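Local atomic coordinates of YecR (Salmonella typhimurium, PDB entry 7BGL), a protein that is of unknown function but belongs to the YecR-like lipoproteins and is probably anchored to a membrane through a lipid-modified N terminus. Residues C16-S28 with L36-T48. Residues are numbered along the deposited sequence; the frame is centred on the assembly and turned at random.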
loop_
_atom_site.group_PDB
_atom_site.type_symbol
_atom_site.label_atom_id
_atom_site.label_comp_id
_atom_site.label_asym_id
_atom_site.label_seq_id
_atom_site.Cartn_x
_atom_site.Cartn_y
_atom_site.Cartn_z
ATOM N N CYS C 16 -97.445 34.606 47.329
ATOM C CA CYS C 16 -96.727 33.341 47.414
ATOM C C CYS C 16 -96.953 32.495 46.165
ATOM O O CYS C 16 -96.008 31.959 45.588
ATOM C CB CYS C 16 -97.155 32.563 48.660
ATOM S SG CYS C 16 -95.792 31.813 49.580
ATOM N N THR C 17 -98.214 32.376 45.755
ATOM C CA THR C 17 -98.586 31.582 44.590
ATOM C C THR C 17 -99.619 32.322 43.749
ATOM O O THR C 17 -100.509 31.713 43.146
ATOM C CB THR C 17 -99.118 30.209 45.006
ATOM O OG1 THR C 17 -98.316 29.691 46.075
ATOM C CG2 THR C 17 -99.075 29.241 43.835
ATOM N N ILE C 18 -99.513 33.650 43.696
ATOM C CA ILE C 18 -100.460 34.480 42.958
ATOM C C ILE C 18 -99.675 35.440 42.074
ATOM O O ILE C 18 -98.809 36.172 42.566
ATOM C CB ILE C 18 -101.398 35.263 43.894
ATOM C CG1 ILE C 18 -100.648 35.705 45.153
ATOM C CG2 ILE C 18 -102.610 34.421 44.259
ATOM C CD1 ILE C 18 -101.370 35.375 46.441
ATOM N N THR C 19 -99.975 35.439 40.777
ATOM C CA THR C 19 -99.370 36.375 39.839
ATOM C C THR C 19 -100.284 36.517 38.631
ATOM O O THR C 19 -101.125 35.656 38.360
ATOM C CB THR C 19 -97.970 35.926 39.403
ATOM O OG1 THR C 19 -97.294 35.314 40.508
ATOM C CG2 THR C 19 -97.158 37.119 38.920
ATOM N N ARG C 20 -100.105 37.615 37.903
ATOM C CA ARG C 20 -100.977 37.953 36.783
ATOM C C ARG C 20 -100.228 38.904 35.855
ATOM O O ARG C 20 -99.003 39.043 35.935
ATOM C CB ARG C 20 -102.289 38.570 37.282
ATOM C CG ARG C 20 -103.268 37.582 37.897
ATOM C CD ARG C 20 -103.764 36.573 36.877
ATOM N NE ARG C 20 -103.244 35.237 37.142
ATOM C CZ ARG C 20 -103.708 34.427 38.084
ATOM N NH1 ARG C 20 -104.705 34.788 38.876
ATOM N NH2 ARG C 20 -103.157 33.226 38.237
ATOM N N GLN C 21 -100.975 39.564 34.968
ATOM C CA GLN C 21 -100.466 40.644 34.123
ATOM C C GLN C 21 -99.348 40.153 33.195
ATOM O O GLN C 21 -98.189 40.566 33.282
ATOM C CB GLN C 21 -99.991 41.819 34.986
ATOM C CG GLN C 21 -101.009 42.278 36.016
ATOM C CD GLN C 21 -100.672 41.808 37.418
ATOM O OE1 GLN C 21 -99.502 41.646 37.765
ATOM N NE2 GLN C 21 -101.698 41.584 38.230
ATOM N N ALA C 22 -99.737 39.252 32.297
ATOM C CA ALA C 22 -98.866 38.806 31.216
ATOM C C ALA C 22 -99.069 39.719 30.011
ATOM O O ALA C 22 -100.169 39.774 29.449
ATOM C CB ALA C 22 -99.155 37.351 30.849
ATOM N N GLN C 23 -98.015 40.427 29.617
ATOM C CA GLN C 23 -98.083 41.434 28.566
ATOM C C GLN C 23 -97.331 40.963 27.324
ATOM O O GLN C 23 -96.744 39.877 27.290
ATOM C CB GLN C 23 -97.527 42.769 29.067
ATOM C CG GLN C 23 -98.084 43.211 30.410
ATOM C CD GLN C 23 -97.195 42.808 31.570
ATOM O OE1 GLN C 23 -96.034 42.447 31.381
ATOM N NE2 GLN C 23 -97.738 42.869 32.780
ATOM N N VAL C 24 -97.353 41.806 26.291
ATOM C CA VAL C 24 -96.699 41.527 25.018
ATOM C C VAL C 24 -95.297 42.118 25.036
ATOM O O VAL C 24 -95.037 43.135 25.689
ATOM C CB VAL C 24 -97.526 42.083 23.840
ATOM C CG1 VAL C 24 -96.936 41.629 22.514
ATOM C CG2 VAL C 24 -98.982 41.658 23.963
ATOM N N SER C 25 -94.381 41.476 24.312
ATOM C CA SER C 25 -92.998 41.933 24.246
ATOM C C SER C 25 -92.405 41.958 22.845
ATOM O O SER C 25 -91.365 42.600 22.657
ATOM C CB SER C 25 -92.102 41.058 25.136
ATOM O OG SER C 25 -92.313 39.681 24.874
ATOM N N GLU C 26 -93.012 41.295 21.865
ATOM C CA GLU C 26 -92.446 41.268 20.524
ATOM C C GLU C 26 -93.530 40.911 19.518
ATOM O O GLU C 26 -94.392 40.078 19.802
ATOM C CB GLU C 26 -91.291 40.262 20.429
ATOM C CG GLU C 26 -90.871 39.935 19.005
ATOM C CD GLU C 26 -89.658 39.029 18.948
ATOM O OE1 GLU C 26 -89.053 38.776 20.011
ATOM O OE2 GLU C 26 -89.309 38.569 17.840
ATOM N N ALA C 27 -93.463 41.530 18.338
ATOM C CA ALA C 27 -94.389 41.219 17.246
ATOM C C ALA C 27 -93.622 41.406 15.936
ATOM O O ALA C 27 -93.530 42.517 15.409
ATOM C CB ALA C 27 -95.635 42.091 17.301
ATOM N N SER C 28 -93.077 40.306 15.420
ATOM C CA SER C 28 -92.281 40.341 14.199
ATOM C C SER C 28 -93.089 39.780 13.040
ATOM O O SER C 28 -93.402 38.577 13.033
ATOM C CB SER C 28 -90.986 39.546 14.379
ATOM O OG SER C 28 -91.242 38.153 14.398
ATOM N N LEU C 36 -95.004 37.143 24.153
ATOM C CA LEU C 36 -95.483 37.811 25.352
ATOM C C LEU C 36 -94.624 37.383 26.533
ATOM O O LEU C 36 -94.080 36.278 26.550
ATOM C CB LEU C 36 -96.954 37.482 25.627
ATOM C CG LEU C 36 -97.867 37.365 24.405
ATOM C CD1 LEU C 36 -99.267 36.943 24.820
ATOM C CD2 LEU C 36 -97.903 38.672 23.633
ATOM N N THR C 37 -94.498 38.264 27.520
ATOM C CA THR C 37 -93.658 37.998 28.678
ATOM C C THR C 37 -94.406 38.324 29.961
ATOM O O THR C 37 -95.216 39.254 30.010
ATOM C CB THR C 37 -92.353 38.805 28.627
ATOM O OG1 THR C 37 -92.657 40.204 28.566
ATOM C CG2 THR C 37 -91.532 38.415 27.409
ATOM N N TYR C 38 -94.124 37.545 31.004
ATOM C CA TYR C 38 -94.629 37.832 32.338
ATOM C C TYR C 38 -93.545 37.517 33.360
ATOM O O TYR C 38 -92.558 36.840 33.064
ATOM C CB TYR C 38 -95.924 37.063 32.647
ATOM C CG TYR C 38 -95.867 35.571 32.417
ATOM C CD1 TYR C 38 -96.038 35.037 31.147
ATOM C CD2 TYR C 38 -95.672 34.692 33.474
ATOM C CE1 TYR C 38 -95.997 33.673 30.933
ATOM C CE2 TYR C 38 -95.631 33.327 33.270
ATOM C CZ TYR C 38 -95.796 32.822 31.998
ATOM O OH TYR C 38 -95.753 31.463 31.789
ATOM N N ASN C 39 -93.731 38.040 34.569
ATOM C CA ASN C 39 -92.713 37.998 35.607
ATOM C C ASN C 39 -93.128 37.072 36.744
ATOM O O ASN C 39 -94.317 36.887 37.019
ATOM C CB ASN C 39 -92.442 39.400 36.163
ATOM C CG ASN C 39 -92.035 40.384 35.086
ATOM O OD1 ASN C 39 -91.628 39.992 33.993
ATOM N ND2 ASN C 39 -92.143 41.671 35.391
ATOM N N GLN C 40 -92.125 36.493 37.399
ATOM C CA GLN C 40 -92.320 35.654 38.573
ATOM C C GLN C 40 -91.311 36.035 39.648
ATOM O O GLN C 40 -90.098 35.973 39.410
ATOM C CB GLN C 40 -92.171 34.174 38.215
ATOM C CG GLN C 40 -93.476 33.456 37.927
ATOM C CD GLN C 40 -93.396 31.973 38.234
ATOM O OE1 GLN C 40 -92.487 31.521 38.931
ATOM N NE2 GLN C 40 -94.343 31.207 37.708
ATOM N N PRO C 41 -91.766 36.442 40.833
ATOM C CA PRO C 41 -90.823 36.692 41.933
ATOM C C PRO C 41 -90.092 35.423 42.336
ATOM O O PRO C 41 -90.366 34.347 41.794
ATOM C CB PRO C 41 -91.719 37.215 43.065
ATOM C CG PRO C 41 -92.983 37.652 42.406
ATOM C CD PRO C 41 -93.145 36.834 41.166
ATOM N N LEU C 42 -89.162 35.531 43.283
ATOM C CA LEU C 42 -88.346 34.387 43.673
ATOM C C LEU C 42 -89.215 33.221 44.130
ATOM O O LEU C 42 -89.242 32.170 43.480
ATOM C CB LEU C 42 -87.367 34.786 44.780
ATOM C CG LEU C 42 -86.007 34.085 44.790
ATOM C CD1 LEU C 42 -85.162 34.572 45.956
ATOM C CD2 LEU C 42 -86.172 32.574 44.840
ATOM N N PHE C 43 -89.924 33.392 45.241
ATOM C CA PHE C 43 -90.817 32.356 45.764
ATOM C C PHE C 43 -92.265 32.633 45.359
ATOM O O PHE C 43 -93.157 32.774 46.194
ATOM C CB PHE C 43 -90.671 32.253 47.280
ATOM C CG PHE C 43 -90.212 33.524 47.934
ATOM C CD1 PHE C 43 -91.059 34.613 48.036
ATOM C CD2 PHE C 43 -88.930 33.628 48.449
ATOM C CE1 PHE C 43 -90.638 35.785 48.637
ATOM C CE2 PHE C 43 -88.503 34.796 49.051
ATOM C CZ PHE C 43 -89.358 35.875 49.146
ATOM N N PHE C 44 -92.493 32.709 44.050
ATOM C CA PHE C 44 -93.816 33.003 43.517
ATOM C C PHE C 44 -94.071 32.170 42.270
ATOM O O PHE C 44 -93.138 31.737 41.589
ATOM C CB PHE C 44 -93.971 34.495 43.181
ATOM C CG PHE C 44 -94.336 35.353 44.360
ATOM C CD1 PHE C 44 -93.410 35.619 45.355
ATOM C CD2 PHE C 44 -95.605 35.896 44.471
ATOM C CE1 PHE C 44 -93.743 36.409 46.438
ATOM C CE2 PHE C 44 -95.944 36.687 45.551
ATOM C CZ PHE C 44 -95.012 36.944 46.537
ATOM N N THR C 45 -95.352 31.948 41.982
ATOM C CA THR C 45 -95.791 31.284 40.764
ATOM C C THR C 45 -96.497 32.295 39.862
ATOM O O THR C 45 -96.628 33.475 40.192
ATOM C CB THR C 45 -96.706 30.104 41.094
ATOM O OG1 THR C 45 -97.978 30.594 41.535
ATOM C CG2 THR C 45 -96.092 29.245 42.188
ATOM N N SER C 46 -96.960 31.826 38.701
ATOM C CA SER C 46 -97.637 32.721 37.770
ATOM C C SER C 46 -98.401 31.973 36.683
ATOM O O SER C 46 -97.835 31.133 35.976
ATOM C CB SER C 46 -96.626 33.674 37.132
ATOM O OG SER C 46 -95.809 32.997 36.193
ATOM N N ARG C 47 -99.696 32.276 36.547
ATOM C CA ARG C 47 -100.499 31.781 35.429
ATOM C C ARG C 47 -101.666 32.757 35.272
ATOM O O ARG C 47 -102.627 32.696 36.042
ATOM C CB ARG C 47 -100.976 30.357 35.675
ATOM C CG ARG C 47 -101.878 30.193 36.892
ATOM C CD ARG C 47 -101.077 30.016 38.171
ATOM N NE ARG C 47 -101.931 29.666 39.300
ATOM C CZ ARG C 47 -101.715 30.048 40.551
ATOM N NH1 ARG C 47 -100.674 30.797 40.875
ATOM N NH2 ARG C 47 -102.567 29.671 41.501
ATOM N N THR C 48 -101.571 33.651 34.286
ATOM C CA THR C 48 -102.489 34.785 34.261
ATOM C C THR C 48 -103.942 34.348 34.119
ATOM O O THR C 48 -104.709 34.431 35.084
ATOM C CB THR C 48 -102.120 35.739 33.122
ATOM O OG1 THR C 48 -100.813 36.282 33.352
ATOM C CG2 THR C 48 -103.127 36.875 33.032
#
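Ala-22 CB touches two groups of residues 36-48, Tyr-38 CB at 3.7 Å and Thr-48 OG1 at 3.2 Å. With chi1 at 52°, the Tyr-38 ring turns away from residues 16-28 and meets Ala-22 CB obliquely. Next to Ala-22, Gln-23 and Thr-37 form an antiparallel hydrogen-bonded pair, Thr-37 N to Gln-23 O at 2.8 Å and Gln-23 N to Thr-37 O at 3.1 Å. One residue on, Val-24 and Leu-36 form a non-hydrogen-bonded pair whose side chains diverge. Leu-36 also packs on Trp-96 and on helix 52-63.

Further toward the N-terminus, residues 16-20 run past the loop 42-48. The Phe-44 ring has Cys-16 CA 3.9 Å above one face, offset toward the rim, and Ile-18 O in plane at its edge. Arg-47 CG starts between backbone N and carbonyl carbon (chi1 62°), and the chain bends at chi2 and points NH1 at Thr-17 O almost in line (168°), though the modelled 2.5 Å is too short to trust in detail; NH2 adds a weak bond. The Arg-20 guanidinium has Thr-48 O over one face. Beyond the paired residues, Ser-25 and Glu-26 both face Arg-35, a classic beta bulge in the hairpin of strands 23-28 and 33-41, which forms one side of a four-stranded antiparallel sheet in the order 23-28, 33-41, 87-97, 76-82, with 23-28 at one edge.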